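Local coordinates for ribulose-5-phosphate reductase 1 (Staphylococcus aureus, PDB 6XHK), which catalyses the NADPH-dependent reduction of D-ribulose 5-phosphate to D-ribitol 5-phosphate, a step in making the poly(ribitol phosphate) teichoic acid of the cell wall, at residues M1-Y6 against M117-L122; Y24-I29 against L123-A128. One frame throughout, in Å; residues are numbered along the deposited sequence.

Contact 1 (M1-Y6 against M117-L122)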
ATOM      1  N   MET A   1      22.073  12.465  21.243  1.00 94.27           N
ATOM      2  CA  MET A   1      21.794  12.883  19.861  1.00 92.30           C
ATOM      3  C   MET A   1      20.418  13.552  19.690  1.00 90.36           C
ATOM      4  O   MET A   1      19.484  13.223  20.403  1.00100.60           O
ATOM      5  CB  MET A   1      21.931  11.686  18.933  1.00 88.87           C
ATOM      6  CG  MET A   1      22.056  12.066  17.481  1.00 95.58           C
ATOM      7  SD  MET A   1      22.725  10.766  16.420  1.00100.27           S
ATOM      8  CE  MET A   1      21.520   9.469  16.545  1.00110.60           C
ATOM      9  N   ILE A   2      20.306  14.510  18.769  1.00 89.87           N
ATOM     10  CA  ILE A   2      19.101  15.323  18.610  1.00 89.96           C
ATOM     11  C   ILE A   2      18.429  14.967  17.294  1.00 98.81           C
ATOM     12  O   ILE A   2      19.038  15.083  16.219  1.00 87.42           O
ATOM     13  CB  ILE A   2      19.397  16.830  18.655  1.00 91.10           C
ATOM     14  CG1 ILE A   2      19.947  17.256  19.999  1.00 93.17           C
ATOM     15  CG2 ILE A   2      18.132  17.604  18.423  1.00 91.16           C
ATOM     16  CD1 ILE A   2      19.046  16.912  21.146  1.00 94.24           C
ATOM     17  N   ASN A   3      17.156  14.582  17.376  1.00 99.72           N
ATOM     18  CA  ASN A   3      16.358  14.211  16.212  1.00 86.66           C
ATOM     19  C   ASN A   3      15.390  15.342  15.885  1.00 86.97           C
ATOM     20  O   ASN A   3      14.734  15.879  16.782  1.00108.78           O
ATOM     21  CB  ASN A   3      15.594  12.915  16.475  1.00 86.30           C
ATOM     22  CG  ASN A   3      15.063  12.271  15.207  1.00 90.26           C
ATOM     23  OD1 ASN A   3      15.459  12.625  14.102  1.00 95.54           O
ATOM     24  ND2 ASN A   3      14.186  11.297  15.366  1.00 92.48           N
ATOM     25  N   GLN A   4      15.335  15.734  14.616  1.00 86.13           N
ATOM     26  CA  GLN A   4      14.341  16.697  14.169  1.00 86.35           C
ATOM     27  C   GLN A   4      13.159  15.916  13.617  1.00110.81           C
ATOM     28  O   GLN A   4      13.309  15.134  12.669  1.00 84.66           O
ATOM     29  CB  GLN A   4      14.882  17.640  13.097  1.00 89.28           C
ATOM     30  CG  GLN A   4      16.091  18.429  13.487  1.00 93.58           C
ATOM     31  CD  GLN A   4      16.672  19.208  12.330  1.00 97.72           C
ATOM     32  OE1 GLN A   4      16.838  20.436  12.422  1.00103.07           O
ATOM     33  NE2 GLN A   4      16.955  18.518  11.219  1.00 85.75           N
ATOM     34  N   VAL A   5      11.992  16.118  14.215  1.00110.61           N
ATOM     35  CA  VAL A   5      10.752  15.513  13.752  1.00101.93           C
ATOM     36  C   VAL A   5       9.958  16.583  13.021  1.00102.70           C
ATOM     37  O   VAL A   5       9.861  17.723  13.494  1.00110.07           O
ATOM     38  CB  VAL A   5       9.952  14.924  14.926  1.00 90.90           C
ATOM     39  CG1 VAL A   5       8.581  14.489  14.471  1.00 91.67           C
ATOM     40  CG2 VAL A   5      10.710  13.765  15.539  1.00 90.57           C
ATOM     41  N   TYR A   6       9.429  16.231  11.854  1.00 97.68           N
ATOM     42  CA  TYR A   6       8.635  17.141  11.030  1.00 99.33           C
ATOM     43  C   TYR A   6       7.174  16.742  11.194  1.00 97.21           C
ATOM     44  O   TYR A   6       6.674  15.833  10.519  1.00 94.54           O
ATOM     45  CB  TYR A   6       9.121  17.113   9.580  1.00102.06           C
ATOM     46  CG  TYR A   6      10.586  17.505   9.464  1.00107.42           C
ATOM     47  CD1 TYR A   6      10.975  18.851   9.512  1.00100.32           C
ATOM     48  CD2 TYR A   6      11.583  16.536   9.437  1.00112.81           C
ATOM     49  CE1 TYR A   6      12.317  19.217   9.446  1.00 91.08           C
ATOM     50  CE2 TYR A   6      12.929  16.891   9.382  1.00114.68           C
ATOM     51  CZ  TYR A   6      13.293  18.229   9.393  1.00103.34           C
ATOM     52  OH  TYR A   6      14.638  18.554   9.338  1.00103.53           O
ATOM     53  N   MET A 117       8.550  11.102   8.744  1.00 90.10           N
ATOM     54  CA  MET A 117       9.151  12.394   8.415  1.00 83.49           C
ATOM     55  C   MET A 117       9.986  12.886   9.594  1.00 85.93           C
ATOM     56  O   MET A 117       9.623  13.811  10.321  1.00 95.84           O
ATOM     57  CB  MET A 117       8.085  13.399   8.023  1.00 91.64           C
ATOM     58  CG  MET A 117       7.128  12.883   6.997  1.00102.35           C
ATOM     59  SD  MET A 117       5.741  13.997   6.970  1.00121.75           S
ATOM     60  CE  MET A 117       6.484  15.433   6.259  1.00 92.12           C
ATOM     61  N   GLN A 118      11.143  12.256   9.775  1.00 98.36           N
ATOM     62  CA  GLN A 118      12.087  12.711  10.784  1.00 96.68           C
ATOM     63  C   GLN A 118      13.504  12.354  10.341  1.00 91.51           C
ATOM     64  O   GLN A 118      13.706  11.585   9.398  1.00 95.07           O
ATOM     65  CB  GLN A 118      11.748  12.123  12.163  1.00 89.21           C
ATOM     66  CG  GLN A 118      11.417  10.657  12.205  1.00 77.88           C
ATOM     67  CD  GLN A 118      10.520  10.338  13.372  1.00103.17           C
ATOM     68  OE1 GLN A 118       9.524  11.020  13.579  1.00104.99           O
ATOM     69  NE2 GLN A 118      10.897   9.350  14.180  1.00111.72           N
ATOM     70  N   ASP A 119      14.493  12.940  11.030  1.00 90.86           N
ATOM     71  CA  ASP A 119      15.885  12.699  10.657  1.00 87.28           C
ATOM     72  C   ASP A 119      16.306  11.264  10.962  1.00 93.71           C
ATOM     73  O   ASP A 119      17.123  10.699  10.227  1.00 98.15           O
ATOM     74  CB  ASP A 119      16.822  13.674  11.370  1.00 83.24           C
ATOM     75  CG  ASP A 119      16.873  15.044  10.711  1.00 99.19           C
ATOM     76  OD1 ASP A 119      16.670  15.128   9.475  1.00105.47           O
ATOM     77  OD2 ASP A 119      17.172  16.029  11.433  1.00107.64           O
ATOM     78  N   PHE A 120      15.769  10.656  12.030  1.00 90.14           N
ATOM     79  CA  PHE A 120      16.092   9.277  12.370  1.00 86.02           C
ATOM     80  C   PHE A 120      14.826   8.557  12.824  1.00 89.32           C
ATOM     81  O   PHE A 120      13.985   9.142  13.513  1.00 98.87           O
ATOM     82  CB  PHE A 120      17.131   9.188  13.486  1.00 92.35           C
ATOM     83  CG  PHE A 120      18.436   9.851  13.160  1.00100.24           C
ATOM     84  CD1 PHE A 120      19.366   9.235  12.339  1.00 95.97           C
ATOM     85  CD2 PHE A 120      18.770  11.066  13.774  1.00 97.76           C
ATOM     86  CE1 PHE A 120      20.565   9.852  12.065  1.00102.87           C
ATOM     87  CE2 PHE A 120      19.969  11.684  13.530  1.00 92.90           C
ATOM     88  CZ  PHE A 120      20.873  11.075  12.674  1.00102.17           C
ATOM     89  N   VAL A 121      14.698   7.289  12.441  1.00 84.76           N
ATOM     90  CA  VAL A 121      13.571   6.439  12.820  1.00 82.14           C
ATOM     91  C   VAL A 121      14.119   5.261  13.606  1.00 83.45           C
ATOM     92  O   VAL A 121      15.006   4.551  13.122  1.00 90.15           O
ATOM     93  CB  VAL A 121      12.778   5.953  11.595  1.00 78.93           C
ATOM     94  CG1 VAL A 121      11.581   5.182  12.026  1.00 79.28           C
ATOM     95  CG2 VAL A 121      12.308   7.132  10.783  1.00 78.33           C
ATOM     96  N   LEU A 122      13.595   5.048  14.809  1.00 85.53           N
ATOM     97  CA  LEU A 122      14.021   3.921  15.632  1.00 91.41           C
ATOM     98  C   LEU A 122      13.081   2.746  15.422  1.00 81.73           C
ATOM     99  O   LEU A 122      11.864   2.907  15.447  1.00 81.65           O
ATOM    100  CB  LEU A 122      14.059   4.294  17.106  1.00 81.96           C
ATOM    101  CG  LEU A 122      14.903   5.532  17.317  1.00 91.96           C
ATOM    102  CD1 LEU A 122      14.021   6.781  17.383  1.00105.85           C
ATOM    103  CD2 LEU A 122      15.681   5.338  18.564  1.00 84.60           C
TER
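The ring of F120 carries M1 over one face: CE of M1 sits 4.2 Å from the ring centroid, offset toward the rim at CE2, and SD lies oblique to the ring in a Met-aromatic contact. The two side chains cross at about a right angle, the methionine chain bending at its last torsion (chi3 63°). At the edge of the same ring, near its plane, lies I2 O. The ring of Y6 meets M117 O and D119 OD1 at its edge, while the CA of Q118 approaches it obliquely; ring and D119 carboxylate planes stand 82° apart. The backbones run antiparallel, with a single bridge between V5 and Q118. Strand 2-10 is thereby joined, on the side away from its partner strand 13-20, to the lead-in of strand 121-123 in the GroES-like domain of a zinc-containing alcohol dehydrogenase. Y6 N donates to M117 O at 2.9 Å and D119 N to Q4 O at 3.0 Å. Beyond these, side chains take over. N3, its CG anti to the backbone N (chi1 -164°), turns its amide onto the F120 backbone: OD1 accepts from F120 N at 2.9 Å, and ND2 donates to F120 O at 2.8 Å. F120 O also receives NE2 of Q118 at 3.2 Å, so two amides grip one carbonyl. Q4 NE2 meets D119 OD2 on its syn side, but the modelled 2.5 Å is too short, leaving the detail doubtful. V5 CG2 packs 3.6 Å from Q118 OE1, the two side chains pointing the same way.

Contact 2 (Y24-I29 against L123-A128)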
ATOM      1  N   TYR A  24      22.535   4.158  21.864  1.00 89.52           N
ATOM      2  CA  TYR A  24      22.975   2.915  22.479  1.00 90.10           C
ATOM      3  C   TYR A  24      21.809   2.077  23.008  1.00 98.06           C
ATOM      4  O   TYR A  24      21.966   1.306  23.955  1.00108.55           O
ATOM      5  CB  TYR A  24      24.019   3.206  23.570  1.00 91.79           C
ATOM      6  CG  TYR A  24      25.231   3.995  23.044  1.00 91.98           C
ATOM      7  CD1 TYR A  24      26.295   3.336  22.423  1.00108.30           C
ATOM      8  CD2 TYR A  24      25.341   5.375  23.222  1.00 92.37           C
ATOM      9  CE1 TYR A  24      27.395   4.032  21.921  1.00115.22           C
ATOM     10  CE2 TYR A  24      26.450   6.080  22.733  1.00 99.72           C
ATOM     11  CZ  TYR A  24      27.475   5.400  22.086  1.00105.87           C
ATOM     12  OH  TYR A  24      28.584   6.066  21.593  1.00106.14           O
ATOM     13  N   SER A  25      20.642   2.191  22.383  1.00 91.01           N
ATOM     14  CA  SER A  25      19.439   1.491  22.805  1.00 90.07           C
ATOM     15  C   SER A  25      19.201   0.245  21.945  1.00108.13           C
ATOM     16  O   SER A  25      19.856   0.027  20.918  1.00 87.83           O
ATOM     17  CB  SER A  25      18.244   2.448  22.760  1.00 90.18           C
ATOM     18  OG  SER A  25      17.950   2.848  21.437  1.00 88.62           O
ATOM     19  N   ASP A  26      18.250  -0.598  22.391  1.00106.20           N
ATOM     20  CA  ASP A  26      17.964  -1.855  21.708  1.00106.59           C
ATOM     21  C   ASP A  26      17.204  -1.640  20.409  1.00116.34           C
ATOM     22  O   ASP A  26      16.640  -2.582  19.837  1.00126.47           O
ATOM     23  CB  ASP A  26      17.198  -2.805  22.629  1.00111.90           C
ATOM     24  CG  ASP A  26      17.268  -4.250  22.160  1.00132.68           C
ATOM     25  OD1 ASP A  26      18.183  -4.576  21.370  1.00136.66           O
ATOM     26  OD2 ASP A  26      16.412  -5.060  22.584  1.00156.37           O
ATOM     27  N   TYR A  27      17.184  -0.402  19.940  1.00110.82           N
ATOM     28  CA  TYR A  27      16.592  -0.050  18.671  1.00 95.54           C
ATOM     29  C   TYR A  27      17.682  -0.051  17.604  1.00 99.67           C
ATOM     30  O   TYR A  27      18.878  -0.172  17.885  1.00111.01           O
ATOM     31  CB  TYR A  27      15.902   1.308  18.788  1.00 98.21           C
ATOM     32  CG  TYR A  27      14.642   1.267  19.621  1.00116.70           C
ATOM     33  CD1 TYR A  27      14.170   2.409  20.252  1.00126.58           C
ATOM     34  CD2 TYR A  27      13.940   0.076  19.808  1.00128.86           C
ATOM     35  CE1 TYR A  27      13.018   2.384  21.029  1.00130.90           C
ATOM     36  CE2 TYR A  27      12.790   0.036  20.584  1.00135.61           C
ATOM     37  CZ  TYR A  27      12.337   1.199  21.191  1.00140.80           C
ATOM     38  OH  TYR A  27      11.200   1.186  21.961  1.00156.23           O
ATOM     39  N   VAL A  28      17.258   0.055  16.356  1.00 84.16           N
ATOM     40  CA  VAL A  28      18.148   0.248  15.223  1.00 83.37           C
ATOM     41  C   VAL A  28      17.811   1.616  14.628  1.00 82.93           C
ATOM     42  O   VAL A  28      16.676   1.858  14.202  1.00 95.93           O
ATOM     43  CB  VAL A  28      18.054  -0.916  14.212  1.00 83.11           C
ATOM     44  CG1 VAL A  28      16.659  -1.260  13.928  1.00 84.61           C
ATOM     45  CG2 VAL A  28      18.677  -0.550  12.900  1.00 82.54           C
ATOM     46  N   ILE A  29      18.767   2.541  14.686  1.00 86.67           N
ATOM     47  CA  ILE A  29      18.551   3.917  14.240  1.00 84.12           C
ATOM     48  C   ILE A  29      18.755   3.974  12.735  1.00 81.99           C
ATOM     49  O   ILE A  29      19.790   3.548  12.224  1.00 81.91           O
ATOM     50  CB  ILE A  29      19.489   4.898  14.964  1.00 83.11           C
ATOM     51  CG1 ILE A  29      19.166   4.969  16.465  1.00 84.07           C
ATOM     52  CG2 ILE A  29      19.383   6.275  14.351  1.00 82.92           C
ATOM     53  CD1 ILE A  29      19.900   3.948  17.303  1.00105.34           C
ATOM     54  N   LEU A 123      13.648   1.572  15.217  1.00 82.38           N
ATOM     55  CA  LEU A 123      12.880   0.400  14.856  1.00 82.92           C
ATOM     56  C   LEU A 123      13.349  -0.790  15.669  1.00101.68           C
ATOM     57  O   LEU A 123      14.511  -0.880  16.057  1.00109.43           O
ATOM     58  CB  LEU A 123      13.013   0.080  13.368  1.00 82.62           C
ATOM     59  CG  LEU A 123      12.681   1.204  12.393  1.00 81.56           C
ATOM     60  CD1 LEU A 123      12.803   0.701  10.983  1.00 81.65           C
ATOM     61  CD2 LEU A 123      11.286   1.729  12.639  1.00 84.10           C
ATOM     62  N   ASN A 124      12.432  -1.702  15.936  1.00104.91           N
ATOM     63  CA  ASN A 124      12.903  -2.944  16.504  1.00105.85           C
ATOM     64  C   ASN A 124      13.595  -3.757  15.420  1.00 94.14           C
ATOM     65  O   ASN A 124      13.420  -3.530  14.222  1.00 85.89           O
ATOM     66  CB  ASN A 124      11.749  -3.710  17.147  1.00105.79           C
ATOM     67  CG  ASN A 124      11.124  -2.932  18.282  1.00108.60           C
ATOM     68  OD1 ASN A 124      10.257  -2.083  18.057  1.00100.76           O
ATOM     69  ND2 ASN A 124      11.623  -3.151  19.500  1.00120.64           N
ATOM     70  N   HIS A 125      14.419  -4.696  15.853  1.00 87.77           N
ATOM     71  CA  HIS A 125      15.186  -5.448  14.882  1.00 88.30           C
ATOM     72  C   HIS A 125      14.288  -6.262  13.976  1.00103.18           C
ATOM     73  O   HIS A 125      14.647  -6.502  12.821  1.00 88.74           O
ATOM     74  CB  HIS A 125      16.169  -6.310  15.637  1.00 98.46           C
ATOM     75  CG  HIS A 125      17.253  -5.504  16.254  1.00107.76           C
ATOM     76  ND1 HIS A 125      17.135  -4.970  17.517  1.00109.98           N
ATOM     77  CD2 HIS A 125      18.437  -5.070  15.763  1.00110.97           C
ATOM     78  CE1 HIS A 125      18.219  -4.268  17.793  1.00115.19           C
ATOM     79  NE2 HIS A 125      19.024  -4.312  16.746  1.00114.70           N
ATOM     80  N   ASP A 126      13.115  -6.652  14.469  1.00111.47           N
ATOM     81  CA  ASP A 126      12.101  -7.307  13.660  1.00103.23           C
ATOM     82  C   ASP A 126      11.214  -6.325  12.899  1.00106.76           C
ATOM     83  O   ASP A 126      10.364  -6.774  12.130  1.00111.54           O
ATOM     84  CB  ASP A 126      11.224  -8.219  14.529  1.00101.32           C
ATOM     85  CG  ASP A 126      10.581  -7.490  15.705  1.00121.82           C
ATOM     86  OD1 ASP A 126      10.864  -6.294  15.905  1.00129.26           O
ATOM     87  OD2 ASP A 126       9.752  -8.111  16.410  1.00136.41           O
ATOM     88  N   ARG A 127      11.370  -5.009  13.087  1.00101.58           N
ATOM     89  CA  ARG A 127      10.610  -4.034  12.315  1.00 94.50           C
ATOM     90  C   ARG A 127      11.445  -3.399  11.186  1.00 95.99           C
ATOM     91  O   ARG A 127      11.085  -2.331  10.675  1.00 83.95           O
ATOM     92  CB  ARG A 127      10.001  -2.969  13.239  1.00 85.22           C
ATOM     93  N   ALA A 128      12.522  -4.066  10.752  1.00 94.58           N
ATOM     94  CA  ALA A 128      13.430  -3.549   9.718  1.00 96.07           C
ATOM     95  C   ALA A 128      13.931  -4.693   8.846  1.00 97.62           C
ATOM     96  O   ALA A 128      14.627  -5.591   9.337  1.00 93.72           O
ATOM     97  CB  ALA A 128      14.620  -2.808  10.338  1.00 84.76           C
TER
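V28 and L123 face each other as an antiparallel hydrogen-bonded pair, V28 N donating to L123 O at 2.9 Å and L123 N returning to V28 O at 3.2 Å. This pairs strand 28-36 with strand 121-123 in the mixed sheet of the GroES-like domain, just where segment 123-128 turns off toward strand 128-130. Both side chains lie on one face of the sheet. CG1 of V28, set between its own backbone N and carbonyl carbon (chi1 46°), lies 3.9 Å from L123 CB and has the CB of A128 at 4.4 Å. Beyond the pair, the Y27 ring and the N124 amide run side by side, pointing the same way with planes 82° apart; N124 ND2 comes to the ring edge, 3.6 Å from CE2 of Y27. The H125 side chain crosses that of D26 at about a right angle. Its NE2 is hydrogen-bonded to OD1 of D73, on strand 65-73, which helps fix the ring. D26 O lies at the edge of the H125 ring, near its plane, 3.1 Å from CE1.

In the fold
The second segments of contacts 1 and 2 are consecutive, 117-122 running into 123-128, and the segments of the two contacts alternate along the chain. Segment 1-6 pairs with the loop leading into strand 121-123, whereas strand 28-36 pairs with that strand itself. The contact centres are about 14 Å apart, and the two touch through packing: CD1 of F120 lies 3.6 Å from CG2 of I29, and CB of L122 lies 3.7 Å from CD1 of Y27. H64, a predicted ligand of the catalytic zinc, has its side chain about 8 Å from that of M117 in contact 1 and about 9 Å from that of L123 in contact 2. The centre of each contact is about 23 Å from the centre of the chain, on the same side of it.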